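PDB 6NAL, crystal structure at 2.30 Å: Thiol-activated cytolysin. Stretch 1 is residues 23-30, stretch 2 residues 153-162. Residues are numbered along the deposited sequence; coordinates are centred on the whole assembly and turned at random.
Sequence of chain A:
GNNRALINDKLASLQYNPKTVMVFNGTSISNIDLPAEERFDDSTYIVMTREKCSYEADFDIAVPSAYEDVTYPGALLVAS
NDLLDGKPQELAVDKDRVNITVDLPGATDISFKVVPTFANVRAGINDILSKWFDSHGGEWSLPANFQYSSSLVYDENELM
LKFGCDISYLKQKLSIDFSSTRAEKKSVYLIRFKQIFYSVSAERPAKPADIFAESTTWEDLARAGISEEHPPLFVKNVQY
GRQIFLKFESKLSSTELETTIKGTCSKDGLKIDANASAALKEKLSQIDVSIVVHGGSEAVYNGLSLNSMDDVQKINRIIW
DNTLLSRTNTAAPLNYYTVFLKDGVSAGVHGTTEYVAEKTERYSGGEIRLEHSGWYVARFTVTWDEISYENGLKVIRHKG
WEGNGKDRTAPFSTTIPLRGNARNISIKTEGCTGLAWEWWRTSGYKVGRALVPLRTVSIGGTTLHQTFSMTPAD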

# COMPACT_ATOMS: atom_id res chain seq x y z
N VAL A 23 -24.20 10.20 -24.34
CA VAL A 23 -23.27 10.20 -23.22
C VAL A 23 -23.28 8.83 -22.56
O VAL A 23 -24.34 8.31 -22.21
CB VAL A 23 -23.63 11.27 -22.17
CG1 VAL A 23 -25.01 11.02 -21.68
CG2 VAL A 23 -22.64 11.22 -20.97
N PHE A 24 -22.09 8.24 -22.38
CA PHE A 24 -21.99 7.01 -21.62
C PHE A 24 -22.45 7.30 -20.20
O PHE A 24 -22.11 8.34 -19.63
CB PHE A 24 -20.55 6.46 -21.61
CG PHE A 24 -20.43 5.13 -20.99
CD1 PHE A 24 -20.71 3.97 -21.71
CD2 PHE A 24 -20.04 5.01 -19.65
CE1 PHE A 24 -20.60 2.70 -21.09
CE2 PHE A 24 -19.94 3.74 -19.03
CZ PHE A 24 -20.21 2.60 -19.74
N ASN A 25 -23.20 6.37 -19.61
CA ASN A 25 -23.48 6.51 -18.19
C ASN A 25 -22.96 5.32 -17.39
O ASN A 25 -23.44 4.19 -17.57
CB ASN A 25 -24.94 6.69 -17.89
CG ASN A 25 -25.18 6.83 -16.40
OD1 ASN A 25 -24.57 7.70 -15.70
ND2 ASN A 25 -26.00 5.92 -15.87
N GLY A 26 -22.01 5.59 -16.50
CA GLY A 26 -21.41 4.56 -15.71
C GLY A 26 -22.02 4.52 -14.33
O GLY A 26 -22.85 5.35 -13.96
N THR A 27 -21.62 3.50 -13.60
CA THR A 27 -21.92 3.41 -12.19
C THR A 27 -21.39 4.61 -11.43
O THR A 27 -20.28 5.11 -11.67
CB THR A 27 -21.30 2.13 -11.65
OG1 THR A 27 -21.60 1.06 -12.55
CG2 THR A 27 -21.79 1.79 -10.26
N SER A 28 -22.17 5.08 -10.49
CA SER A 28 -21.65 5.97 -9.48
C SER A 28 -21.74 5.30 -8.11
O SER A 28 -22.69 4.59 -7.81
CB SER A 28 -22.38 7.29 -9.48
OG SER A 28 -22.35 7.82 -8.16
N ILE A 29 -20.71 5.49 -7.32
CA ILE A 29 -20.69 5.11 -5.92
C ILE A 29 -20.64 6.41 -5.14
O ILE A 29 -19.87 7.31 -5.49
CB ILE A 29 -19.49 4.20 -5.61
CG1 ILE A 29 -19.28 3.18 -6.73
CG2 ILE A 29 -19.70 3.53 -4.26
CD1 ILE A 29 -20.24 2.03 -6.69
N SER A 30 -21.46 6.56 -4.13
CA SER A 30 -21.53 7.88 -3.48
C SER A 30 -21.50 7.72 -1.96
O SER A 30 -22.53 7.80 -1.29
CB SER A 30 -22.77 8.64 -3.95
OG SER A 30 -23.95 7.96 -3.55
N VAL A 153 -13.71 -7.47 -13.01
CA VAL A 153 -14.87 -6.69 -13.40
C VAL A 153 -15.81 -6.58 -12.21
O VAL A 153 -16.22 -7.60 -11.64
CB VAL A 153 -15.61 -7.24 -14.65
CG1 VAL A 153 -14.61 -7.67 -15.76
CG2 VAL A 153 -16.45 -8.42 -14.37
N TYR A 154 -16.13 -5.35 -11.84
CA TYR A 154 -16.98 -5.09 -10.69
C TYR A 154 -18.43 -5.20 -11.06
O TYR A 154 -19.21 -5.76 -10.30
CB TYR A 154 -16.69 -3.70 -10.13
CG TYR A 154 -17.53 -3.28 -8.90
CD1 TYR A 154 -17.41 -3.92 -7.64
CD2 TYR A 154 -18.44 -2.21 -8.99
CE1 TYR A 154 -18.18 -3.51 -6.55
CE2 TYR A 154 -19.17 -1.79 -7.90
CZ TYR A 154 -19.04 -2.44 -6.69
OH TYR A 154 -19.80 -2.02 -5.61
N ASP A 155 -18.83 -4.67 -12.22
CA ASP A 155 -20.23 -4.73 -12.63
C ASP A 155 -20.33 -4.61 -14.15
O ASP A 155 -19.32 -4.49 -14.86
CB ASP A 155 -21.08 -3.64 -11.93
CG ASP A 155 -20.58 -2.21 -12.20
OD1 ASP A 155 -19.58 -2.07 -12.97
OD2 ASP A 155 -21.16 -1.24 -11.61
N GLU A 156 -21.57 -4.63 -14.65
CA GLU A 156 -21.79 -4.65 -16.10
C GLU A 156 -21.16 -3.43 -16.77
O GLU A 156 -20.80 -3.50 -17.95
CB GLU A 156 -23.28 -4.73 -16.42
CG GLU A 156 -23.96 -6.05 -16.05
CD GLU A 156 -24.63 -6.02 -14.65
OE1 GLU A 156 -24.30 -5.08 -13.85
OE2 GLU A 156 -25.45 -6.94 -14.35
N ASN A 157 -21.00 -2.32 -16.04
CA ASN A 157 -20.55 -1.11 -16.72
C ASN A 157 -19.05 -1.07 -16.87
O ASN A 157 -18.53 -0.49 -17.83
CB ASN A 157 -21.01 0.15 -16.00
CG ASN A 157 -22.47 0.50 -16.30
OD1 ASN A 157 -22.91 0.55 -17.47
ND2 ASN A 157 -23.23 0.73 -15.25
N GLU A 158 -18.33 -1.65 -15.92
CA GLU A 158 -16.90 -1.76 -16.09
C GLU A 158 -16.63 -2.70 -17.23
O GLU A 158 -15.71 -2.47 -18.01
CB GLU A 158 -16.20 -2.24 -14.81
CG GLU A 158 -14.69 -1.82 -14.77
CD GLU A 158 -13.79 -2.59 -13.79
OE1 GLU A 158 -14.32 -3.25 -12.85
OE2 GLU A 158 -12.53 -2.56 -13.96
N LEU A 159 -17.45 -3.75 -17.35
CA LEU A 159 -17.32 -4.72 -18.43
C LEU A 159 -17.48 -4.03 -19.77
O LEU A 159 -16.61 -4.13 -20.63
CB LEU A 159 -18.36 -5.83 -18.29
CG LEU A 159 -17.98 -7.17 -18.92
CD1 LEU A 159 -18.59 -8.39 -18.29
CD2 LEU A 159 -18.41 -7.15 -20.39
N MSE A 160 -18.58 -3.32 -19.95
CA MSE A 160 -18.85 -2.73 -21.26
C MSE A 160 -17.74 -1.79 -21.62
O MSE A 160 -17.28 -1.77 -22.72
CB MSE A 160 -20.17 -2.01 -21.29
CG MSE A 160 -21.36 -2.94 -21.55
SE MSE A 160 -23.01 -2.08 -20.89
CE MSE A 160 -22.90 -0.42 -21.85
N LEU A 161 -17.27 -1.02 -20.65
CA LEU A 161 -16.30 0.02 -20.98
C LEU A 161 -14.89 -0.51 -21.27
O LEU A 161 -14.14 0.10 -22.02
CB LEU A 161 -16.23 1.02 -19.83
CG LEU A 161 -15.49 2.29 -20.15
CD1 LEU A 161 -16.10 2.99 -21.37
CD2 LEU A 161 -15.52 3.22 -18.92
N LYS A 162 -14.49 -1.59 -20.63
CA LYS A 162 -13.15 -2.09 -20.81
C LYS A 162 -13.06 -3.00 -22.03
O LYS A 162 -12.06 -2.96 -22.74
CB LYS A 162 -12.72 -2.83 -19.56
CG LYS A 162 -12.33 -1.88 -18.44
CD LYS A 162 -11.58 -2.62 -17.33
CE LYS A 162 -10.82 -1.68 -16.39
NZ LYS A 162 -10.22 -2.47 -15.30

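Residues 23-30 run as an extended segment without regular secondary structure past the first turns of a helix that begins at E156 and continues beyond K162. The backbones come nearest at G26 and N157, whose CA atoms lie 5.8 Å apart; G26, with no side chain, brings little bulk to this close passage. No backbone-to-backbone hydrogen bond joins the stretches; both hydrogen bonds between them run between side chains.

D155 occupies the N-cap. D155 OD1 accepts from E158 N at 3.2 Å, and weakly from N157 N at 3.4 Å, supplying an acceptor to amides at the start of the helix, where backbone partners are few; E158 N has in addition only a weak bond to D155 O. D155 OD2 receives a short hydrogen bond from T27 OG1, at 2.5 Å. T27 OG1 in turn accepts from N157 ND2, the amide NH2 that suits asparagine to this place, at 3.2 Å with a nearly straight geometry of 163°. Threonine suits its place because its hydroxyl can donate and accept at once, linking the cap to the first turn.

Apolar contacts flank this polar centre. The buried F24 ring, flat and apolar, offers a broad surface to the hydrocarbon parts of M160 and L161: F24 CE1 is 3.9 Å from the methyl CE of selenomethionine M160, L161 CD1 sits over one face, and N157 O approaches the edge, 4.0 Å from F24 CZ. Beyond T27, I29 CD1 packs 4.1 Å from Y154 CE2, a smaller contact between branched aliphatic and aromatic surfaces.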